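Local coordinates for protein replicative DNA helicase (Mycobacterium tuberculosis, PDB 2R5U) that probably unwinds double-stranded DNA ahead of the replisome as a hexameric, ATP-driven 5'-3' replicative helicase, represented here by its N-terminal domain, at residues A49-Y61 and G120-R134. Residues are numbered along the deposited sequence; the frame is centred on the assembly and turned at random.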
ATOM      1  N   ALA B  49       8.580 -11.301 -39.971  1.00 25.01           N
ATOM      2  CA  ALA B  49       9.758 -10.439 -40.201  1.00 25.94           C
ATOM      3  C   ALA B  49       9.364  -9.123 -40.830  1.00 26.88           C
ATOM      4  O   ALA B  49       9.829  -8.068 -40.410  1.00 27.43           O
ATOM      5  CB  ALA B  49      10.805 -11.159 -41.079  1.00 25.62           C
ATOM      6  N   ASP B  50       8.489  -9.183 -41.828  1.00 28.23           N
ATOM      7  CA  ASP B  50       7.960  -7.970 -42.468  1.00 29.70           C
ATOM      8  C   ASP B  50       7.240  -7.016 -41.500  1.00 29.03           C
ATOM      9  O   ASP B  50       7.449  -5.791 -41.534  1.00 28.20           O
ATOM     10  CB  ASP B  50       6.983  -8.369 -43.551  1.00 30.97           C
ATOM     11  CG  ASP B  50       7.533  -8.153 -44.906  1.00 37.09           C
ATOM     12  OD1 ASP B  50       7.108  -7.147 -45.529  1.00 43.35           O
ATOM     13  OD2 ASP B  50       8.399  -8.956 -45.335  1.00 41.19           O
ATOM     14  N   VAL B  51       6.396  -7.597 -40.658  1.00 28.41           N
ATOM     15  CA  VAL B  51       5.587  -6.874 -39.687  1.00 28.58           C
ATOM     16  C   VAL B  51       6.468  -6.177 -38.637  1.00 28.71           C
ATOM     17  O   VAL B  51       6.233  -5.007 -38.276  1.00 27.91           O
ATOM     18  CB  VAL B  51       4.539  -7.849 -39.054  1.00 28.24           C
ATOM     19  CG1 VAL B  51       3.892  -7.259 -37.833  1.00 30.14           C
ATOM     20  CG2 VAL B  51       3.472  -8.215 -40.108  1.00 28.86           C
ATOM     21  N   LEU B  52       7.481  -6.905 -38.170  1.00 28.95           N
ATOM     22  CA  LEU B  52       8.439  -6.398 -37.198  1.00 30.35           C
ATOM     23  C   LEU B  52       9.202  -5.153 -37.646  1.00 31.41           C
ATOM     24  O   LEU B  52       9.559  -4.325 -36.819  1.00 30.88           O
ATOM     25  CB  LEU B  52       9.420  -7.493 -36.781  1.00 30.22           C
ATOM     26  CG  LEU B  52       8.978  -8.290 -35.566  1.00 31.34           C
ATOM     27  CD1 LEU B  52      10.018  -9.346 -35.242  1.00 33.24           C
ATOM     28  CD2 LEU B  52       8.866  -7.326 -34.402  1.00 34.02           C
ATOM     29  N   GLU B  53       9.448  -5.030 -38.949  1.00 32.94           N
ATOM     30  CA  GLU B  53      10.031  -3.813 -39.531  1.00 34.58           C
ATOM     31  C   GLU B  53       9.219  -2.564 -39.214  1.00 34.58           C
ATOM     32  O   GLU B  53       9.766  -1.455 -39.139  1.00 33.93           O
ATOM     33  CB  GLU B  53      10.081  -3.922 -41.047  1.00 35.61           C
ATOM     34  CG  GLU B  53      10.576  -5.250 -41.543  1.00 39.41           C
ATOM     35  CD  GLU B  53      11.993  -5.195 -41.975  1.00 45.23           C
ATOM     36  OE1 GLU B  53      12.233  -5.469 -43.177  1.00 48.48           O
ATOM     37  OE2 GLU B  53      12.862  -4.862 -41.133  1.00 47.02           O
ATOM     38  N   ARG B  54       7.918  -2.739 -39.047  1.00 34.20           N
ATOM     39  CA  ARG B  54       7.014  -1.602 -38.980  1.00 35.42           C
ATOM     40  C   ARG B  54       6.406  -1.351 -37.606  1.00 35.34           C
ATOM     41  O   ARG B  54       6.154  -0.205 -37.248  1.00 35.74           O
ATOM     42  CB  ARG B  54       5.897  -1.774 -39.999  1.00 35.71           C
ATOM     43  CG  ARG B  54       6.314  -1.571 -41.425  1.00 37.62           C
ATOM     44  CD  ARG B  54       5.477  -2.466 -42.279  1.00 39.76           C
ATOM     45  NE  ARG B  54       5.762  -2.390 -43.712  1.00 42.19           N
ATOM     46  CZ  ARG B  54       6.515  -3.267 -44.378  1.00 42.64           C
ATOM     47  NH1 ARG B  54       7.110  -4.273 -43.745  1.00 38.88           N
ATOM     48  NH2 ARG B  54       6.684  -3.133 -45.687  1.00 43.22           N
ATOM     49  N   LEU B  55       6.156  -2.414 -36.853  1.00 35.33           N
ATOM     50  CA  LEU B  55       5.441  -2.303 -35.594  1.00 36.45           C
ATOM     51  C   LEU B  55       6.337  -2.337 -34.367  1.00 37.59           C
ATOM     52  O   LEU B  55       7.406  -2.950 -34.367  1.00 37.79           O
ATOM     53  CB  LEU B  55       4.354  -3.389 -35.474  1.00 36.29           C
ATOM     54  CG  LEU B  55       3.249  -3.359 -36.532  1.00 34.95           C
ATOM     55  CD1 LEU B  55       2.137  -4.300 -36.174  1.00 32.91           C
ATOM     56  CD2 LEU B  55       2.717  -1.944 -36.726  1.00 34.75           C
ATOM     57  N   ARG B  56       5.861  -1.673 -33.316  1.00 38.76           N
ATOM     58  CA  ARG B  56       6.514  -1.631 -32.012  1.00 39.56           C
ATOM     59  C   ARG B  56       5.508  -2.167 -30.992  1.00 39.75           C
ATOM     60  O   ARG B  56       4.310  -2.160 -31.282  1.00 39.45           O
ATOM     61  CB  ARG B  56       6.883  -0.181 -31.662  1.00 40.01           C
ATOM     62  CG  ARG B  56       7.413   0.694 -32.821  1.00 42.37           C
ATOM     63  CD  ARG B  56       8.926   0.535 -33.068  1.00 46.75           C
ATOM     64  NE  ARG B  56       9.288  -0.748 -33.675  1.00 48.34           N
ATOM     65  CZ  ARG B  56       9.680  -0.923 -34.942  1.00 49.05           C
ATOM     66  NH1 ARG B  56       9.802   0.099 -35.782  1.00 49.13           N
ATOM     67  NH2 ARG B  56       9.961  -2.147 -35.367  1.00 49.25           N
ATOM     68  N   PRO B  57       5.974  -2.656 -29.813  1.00 39.87           N
ATOM     69  CA  PRO B  57       5.036  -2.963 -28.712  1.00 39.19           C
ATOM     70  C   PRO B  57       4.053  -1.826 -28.429  1.00 38.06           C
ATOM     71  O   PRO B  57       4.434  -0.656 -28.437  1.00 37.82           O
ATOM     72  CB  PRO B  57       5.949  -3.188 -27.490  1.00 39.47           C
ATOM     73  CG  PRO B  57       7.362  -2.846 -27.946  1.00 40.70           C
ATOM     74  CD  PRO B  57       7.363  -2.984 -29.445  1.00 40.35           C
ATOM     75  N   GLY B  58       2.785  -2.173 -28.222  1.00 36.75           N
ATOM     76  CA  GLY B  58       1.761  -1.178 -27.910  1.00 35.52           C
ATOM     77  C   GLY B  58       0.994  -0.641 -29.100  1.00 34.30           C
ATOM     78  O   GLY B  58       0.015   0.080 -28.917  1.00 34.18           O
ATOM     79  N   ASP B  59       1.403  -1.012 -30.317  1.00 33.04           N
ATOM     80  CA  ASP B  59       0.785  -0.485 -31.548  1.00 32.15           C
ATOM     81  C   ASP B  59      -0.661  -0.957 -31.828  1.00 31.14           C
ATOM     82  O   ASP B  59      -1.415  -0.315 -32.573  1.00 30.00           O
ATOM     83  CB  ASP B  59       1.692  -0.740 -32.754  1.00 32.82           C
ATOM     84  CG  ASP B  59       2.837   0.290 -32.878  1.00 34.89           C
ATOM     85  OD1 ASP B  59       2.858   1.305 -32.140  1.00 35.03           O
ATOM     86  OD2 ASP B  59       3.721   0.075 -33.729  1.00 37.97           O
ATOM     87  N   PHE B  60      -1.055  -2.061 -31.216  1.00 30.17           N
ATOM     88  CA  PHE B  60      -2.406  -2.577 -31.428  1.00 30.48           C
ATOM     89  C   PHE B  60      -3.370  -1.849 -30.500  1.00 30.64           C
ATOM     90  O   PHE B  60      -3.092  -1.728 -29.319  1.00 30.18           O
ATOM     91  CB  PHE B  60      -2.439  -4.083 -31.180  1.00 29.25           C
ATOM     92  CG  PHE B  60      -1.799  -4.870 -32.287  1.00 29.20           C
ATOM     93  CD1 PHE B  60      -0.425  -5.065 -32.304  1.00 26.48           C
ATOM     94  CD2 PHE B  60      -2.566  -5.345 -33.352  1.00 28.68           C
ATOM     95  CE1 PHE B  60       0.183  -5.776 -33.352  1.00 26.12           C
ATOM     96  CE2 PHE B  60      -1.971  -6.051 -34.402  1.00 27.53           C
ATOM     97  CZ  PHE B  60      -0.588  -6.271 -34.385  1.00 28.14           C
ATOM     98  N   TYR B  61      -4.470  -1.346 -31.048  1.00 31.89           N
ATOM     99  CA  TYR B  61      -5.505  -0.714 -30.230  1.00 33.01           C
ATOM    100  C   TYR B  61      -6.203  -1.731 -29.336  1.00 33.08           C
ATOM    101  O   TYR B  61      -6.383  -1.499 -28.139  1.00 32.41           O
ATOM    102  CB  TYR B  61      -6.548   0.022 -31.083  1.00 34.04           C
ATOM    103  CG  TYR B  61      -7.625   0.664 -30.219  1.00 36.05           C
ATOM    104  CD1 TYR B  61      -8.940   0.214 -30.264  1.00 37.46           C
ATOM    105  CD2 TYR B  61      -7.304   1.686 -29.307  1.00 38.16           C
ATOM    106  CE1 TYR B  61      -9.929   0.794 -29.447  1.00 38.94           C
ATOM    107  CE2 TYR B  61      -8.273   2.264 -28.480  1.00 38.39           C
ATOM    108  CZ  TYR B  61      -9.582   1.815 -28.558  1.00 38.68           C
ATOM    109  OH  TYR B  61     -10.547   2.385 -27.750  1.00 38.37           O
ATOM    110  N   GLY B 120       2.830  -6.869 -44.488  1.00 37.96           N
ATOM    111  CA  GLY B 120       3.541  -5.601 -44.336  1.00 37.36           C
ATOM    112  C   GLY B 120       2.698  -4.385 -44.691  1.00 36.86           C
ATOM    113  O   GLY B 120       2.781  -3.329 -44.037  1.00 36.26           O
ATOM    114  N   TYR B 121       1.902  -4.517 -45.746  1.00 36.04           N
ATOM    115  CA  TYR B 121       0.964  -3.475 -46.119  1.00 35.94           C
ATOM    116  C   TYR B 121      -0.011  -3.179 -44.960  1.00 34.99           C
ATOM    117  O   TYR B 121      -0.198  -2.025 -44.590  1.00 33.41           O
ATOM    118  CB  TYR B 121       0.212  -3.841 -47.403  1.00 36.86           C
ATOM    119  CG  TYR B 121      -1.029  -3.005 -47.615  1.00 38.81           C
ATOM    120  CD1 TYR B 121      -2.286  -3.497 -47.272  1.00 40.13           C
ATOM    121  CD2 TYR B 121      -0.944  -1.717 -48.137  1.00 40.69           C
ATOM    122  CE1 TYR B 121      -3.426  -2.731 -47.450  1.00 40.90           C
ATOM    123  CE2 TYR B 121      -2.078  -0.941 -48.322  1.00 41.96           C
ATOM    124  CZ  TYR B 121      -3.311  -1.457 -47.977  1.00 40.73           C
ATOM    125  OH  TYR B 121      -4.439  -0.694 -48.165  1.00 42.53           O
ATOM    126  N   TYR B 122      -0.610  -4.221 -44.382  1.00 34.10           N
ATOM    127  CA  TYR B 122      -1.531  -4.014 -43.274  1.00 33.74           C
ATOM    128  C   TYR B 122      -0.830  -3.498 -42.018  1.00 32.77           C
ATOM    129  O   TYR B 122      -1.408  -2.701 -41.278  1.00 31.71           O
ATOM    130  CB  TYR B 122      -2.380  -5.257 -42.999  1.00 35.36           C
ATOM    131  CG  TYR B 122      -3.372  -5.550 -44.110  1.00 37.82           C
ATOM    132  CD1 TYR B 122      -3.174  -6.621 -44.982  1.00 41.23           C
ATOM    133  CD2 TYR B 122      -4.499  -4.746 -44.303  1.00 40.16           C
ATOM    134  CE1 TYR B 122      -4.081  -6.896 -46.011  1.00 41.18           C
ATOM    135  CE2 TYR B 122      -5.401  -5.002 -45.325  1.00 41.49           C
ATOM    136  CZ  TYR B 122      -5.187  -6.077 -46.182  1.00 41.08           C
ATOM    137  OH  TYR B 122      -6.091  -6.333 -47.203  1.00 41.45           O
ATOM    138  N   ALA B 123       0.419  -3.931 -41.794  1.00 31.56           N
ATOM    139  CA  ALA B 123       1.216  -3.440 -40.676  1.00 31.79           C
ATOM    140  C   ALA B 123       1.450  -1.932 -40.808  1.00 31.80           C
ATOM    141  O   ALA B 123       1.426  -1.228 -39.818  1.00 30.82           O
ATOM    142  CB  ALA B 123       2.549  -4.168 -40.592  1.00 30.95           C
ATOM    143  N   SER B 124       1.681  -1.459 -42.031  1.00 32.06           N
ATOM    144  CA  SER B 124       1.887  -0.029 -42.264  1.00 33.08           C
ATOM    145  C   SER B 124       0.649   0.812 -41.872  1.00 33.16           C
ATOM    146  O   SER B 124       0.794   1.929 -41.372  1.00 33.12           O
ATOM    147  CB  SER B 124       2.385   0.248 -43.689  1.00 33.26           C
ATOM    148  OG  SER B 124       1.321   0.378 -44.626  1.00 37.66           O
ATOM    149  N   ILE B 125      -0.547   0.252 -42.077  1.00 32.50           N
ATOM    150  CA  ILE B 125      -1.804   0.865 -41.657  1.00 32.70           C
ATOM    151  C   ILE B 125      -1.850   0.926 -40.137  1.00 31.43           C
ATOM    152  O   ILE B 125      -2.112   1.983 -39.563  1.00 31.53           O
ATOM    153  CB  ILE B 125      -3.056   0.093 -42.178  1.00 32.52           C
ATOM    154  CG1 ILE B 125      -3.191   0.177 -43.713  1.00 35.03           C
ATOM    155  CG2 ILE B 125      -4.321   0.594 -41.474  1.00 33.72           C
ATOM    156  CD1 ILE B 125      -3.501   1.576 -44.247  1.00 39.39           C
ATOM    157  N   VAL B 126      -1.578  -0.207 -39.495  1.00 30.29           N
ATOM    158  CA  VAL B 126      -1.603  -0.304 -38.037  1.00 29.34           C
ATOM    159  C   VAL B 126      -0.603   0.682 -37.410  1.00 29.81           C
ATOM    160  O   VAL B 126      -0.907   1.304 -36.409  1.00 29.73           O
ATOM    161  CB  VAL B 126      -1.378  -1.761 -37.526  1.00 28.60           C
ATOM    162  CG1 VAL B 126      -1.326  -1.800 -36.012  1.00 27.88           C
ATOM    163  CG2 VAL B 126      -2.503  -2.699 -38.015  1.00 27.41           C
ATOM    164  N   ALA B 127       0.576   0.796 -38.012  1.00 30.98           N
ATOM    165  CA  ALA B 127       1.632   1.717 -37.563  1.00 31.62           C
ATOM    166  C   ALA B 127       1.231   3.197 -37.686  1.00 31.96           C
ATOM    167  O   ALA B 127       1.485   3.987 -36.779  1.00 32.12           O
ATOM    168  CB  ALA B 127       2.910   1.449 -38.335  1.00 31.64           C
ATOM    169  N   GLU B 128       0.622   3.561 -38.812  1.00 32.83           N
ATOM    170  CA  GLU B 128       0.101   4.898 -39.028  1.00 33.78           C
ATOM    171  C   GLU B 128      -0.943   5.274 -37.984  1.00 33.90           C
ATOM    172  O   GLU B 128      -0.871   6.355 -37.391  1.00 33.59           O
ATOM    173  CB  GLU B 128      -0.485   5.039 -40.427  1.00 34.35           C
ATOM    174  CG  GLU B 128       0.208   6.090 -41.257  1.00 38.87           C
ATOM    175  CD  GLU B 128      -0.520   6.407 -42.542  1.00 44.53           C
ATOM    176  OE1 GLU B 128      -1.776   6.398 -42.542  1.00 47.20           O
ATOM    177  OE2 GLU B 128       0.172   6.671 -43.554  1.00 47.63           O
ATOM    178  N   LYS B 129      -1.892   4.367 -37.740  1.00 33.40           N
ATOM    179  CA  LYS B 129      -2.933   4.579 -36.743  1.00 32.82           C
ATOM    180  C   LYS B 129      -2.357   4.656 -35.331  1.00 32.83           C
ATOM    181  O   LYS B 129      -2.832   5.454 -34.490  1.00 32.72           O
ATOM    182  CB  LYS B 129      -4.014   3.491 -36.860  1.00 32.83           C
ATOM    183  CG  LYS B 129      -4.703   3.462 -38.230  1.00 34.04           C
ATOM    184  CD  LYS B 129      -5.584   4.676 -38.498  1.00 36.85           C
ATOM    185  CE  LYS B 129      -6.207   4.601 -39.888  1.00 38.77           C
ATOM    186  NZ  LYS B 129      -7.124   5.759 -40.144  1.00 42.88           N
ATOM    187  N   ALA B 130      -1.323   3.853 -35.066  1.00 31.67           N
ATOM    188  CA  ALA B 130      -0.639   3.908 -33.791  1.00 32.36           C
ATOM    189  C   ALA B 130       0.051   5.272 -33.624  1.00 32.80           C
ATOM    190  O   ALA B 130      -0.083   5.886 -32.572  1.00 32.89           O
ATOM    191  CB  ALA B 130       0.354   2.783 -33.644  1.00 31.53           C
ATOM    192  N   LEU B 131       0.756   5.737 -34.659  1.00 33.88           N
ATOM    193  CA  LEU B 131       1.390   7.078 -34.638  1.00 34.54           C
ATOM    194  C   LEU B 131       0.385   8.162 -34.245  1.00 35.23           C
ATOM    195  O   LEU B 131       0.593   8.890 -33.264  1.00 35.37           O
ATOM    196  CB  LEU B 131       2.058   7.413 -35.975  1.00 34.72           C
ATOM    197  CG  LEU B 131       3.027   8.613 -36.013  1.00 35.78           C
ATOM    198  CD1 LEU B 131       3.978   8.582 -34.806  1.00 38.27           C
ATOM    199  CD2 LEU B 131       3.828   8.620 -37.297  1.00 35.02           C
ATOM    200  N   LEU B 132      -0.717   8.221 -34.985  1.00 35.24           N
ATOM    201  CA  LEU B 132      -1.807   9.149 -34.723  1.00 36.62           C
ATOM    202  C   LEU B 132      -2.450   9.041 -33.335  1.00 36.87           C
ATOM    203  O   LEU B 132      -2.713  10.074 -32.692  1.00 37.54           O
ATOM    204  CB  LEU B 132      -2.857   9.052 -35.827  1.00 36.51           C
ATOM    205  CG  LEU B 132      -2.383   9.420 -37.230  1.00 37.40           C
ATOM    206  CD1 LEU B 132      -3.431   9.010 -38.254  1.00 37.64           C
ATOM    207  CD2 LEU B 132      -2.080  10.929 -37.325  1.00 38.73           C
ATOM    208  N   ARG B 133      -2.688   7.816 -32.862  1.00 36.80           N
ATOM    209  CA  ARG B 133      -3.170   7.598 -31.498  1.00 37.07           C
ATOM    210  C   ARG B 133      -2.218   8.103 -30.434  1.00 37.63           C
ATOM    211  O   ARG B 133      -2.659   8.679 -29.446  1.00 37.57           O
ATOM    212  CB  ARG B 133      -3.469   6.118 -31.205  1.00 36.86           C
ATOM    213  CG  ARG B 133      -4.906   5.847 -30.899  1.00 37.23           C
ATOM    214  CD  ARG B 133      -5.238   4.443 -30.344  1.00 36.02           C
ATOM    215  NE  ARG B 133      -4.142   3.462 -30.304  1.00 33.38           N
ATOM    216  CZ  ARG B 133      -3.650   2.781 -31.346  1.00 31.30           C
ATOM    217  NH1 ARG B 133      -4.110   2.955 -32.583  1.00 27.81           N
ATOM    218  NH2 ARG B 133      -2.665   1.915 -31.135  1.00 28.45           N
ATOM    219  N   ARG B 134      -0.926   7.845 -30.607  1.00 38.30           N
ATOM    220  CA  ARG B 134       0.076   8.322 -29.656  1.00 39.69           C
ATOM    221  C   ARG B 134       0.162   9.846 -29.622  1.00 39.96           C
ATOM    222  O   ARG B 134       0.476  10.430 -28.581  1.00 40.09           O
ATOM    223  CB  ARG B 134       1.446   7.695 -29.927  1.00 40.29           C
ATOM    224  CG  ARG B 134       1.572   6.348 -29.235  1.00 43.22           C
ATOM    225  CD  ARG B 134       2.768   5.529 -29.669  1.00 49.30           C
ATOM    226  NE  ARG B 134       2.582   4.134 -29.247  1.00 53.56           N
ATOM    227  CZ  ARG B 134       3.499   3.174 -29.336  1.00 55.00           C
ATOM    228  NH1 ARG B 134       4.705   3.436 -29.832  1.00 56.84           N
ATOM    229  NH2 ARG B 134       3.209   1.947 -28.921  1.00 55.26           N
TER
HETATM  230  O   HOH W   1      -2.758   0.935 -34.430  1.00 27.26           O
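Leu55, Asp59 and the loop around them pack on one side of helix 119-147, a helix-on-loop contact in the all-helical N-terminal domain of DnaB. The loop follows helix 45-52 and contains a type II beta turn from Arg56 to Asp59. At one end Arg54 lies across the helix backbone, with Gly120 CA over the centre of its guanidinium. Arg54 NH1 donates to Asp50 O at 2.7 Å, within its own segment. The apolar middle centres on Leu55, whose CD2 reaches Ala127 CB at 3.8 Å and also touches Val126 CG1. With CG anti to the carbonyl carbon (chi1 -61°), CD2 comes close to Ala123 O and Ala127 N. Asp59 sets its carboxylate against Ala130 CB, while Asp59 OD2 accepts from Arg56 N at 2.8 Å. Two arginines of the helix then grip the loop. Arg134 reaches out with an extended chain, and its NH2 donates to Pro57 O (2.9 Å), which lies nearly in the guanidinium plane. Asp59 OD1 sits over a face of that group, a salt bridge of charge alone. Arg133 is bent at chi3 (-6°), and Tyr61 CB lies over one face of its guanidinium. Arg133 NH1 also bonds Pro28 O. Arg133 NH2 donates to Asp59 O (2.9 Å) from above the carbonyl plane. A water completes the link, donating to Asp59 O and to Val126 O (2.7 Å) and accepting from Arg133 NH1 at 3.1 Å.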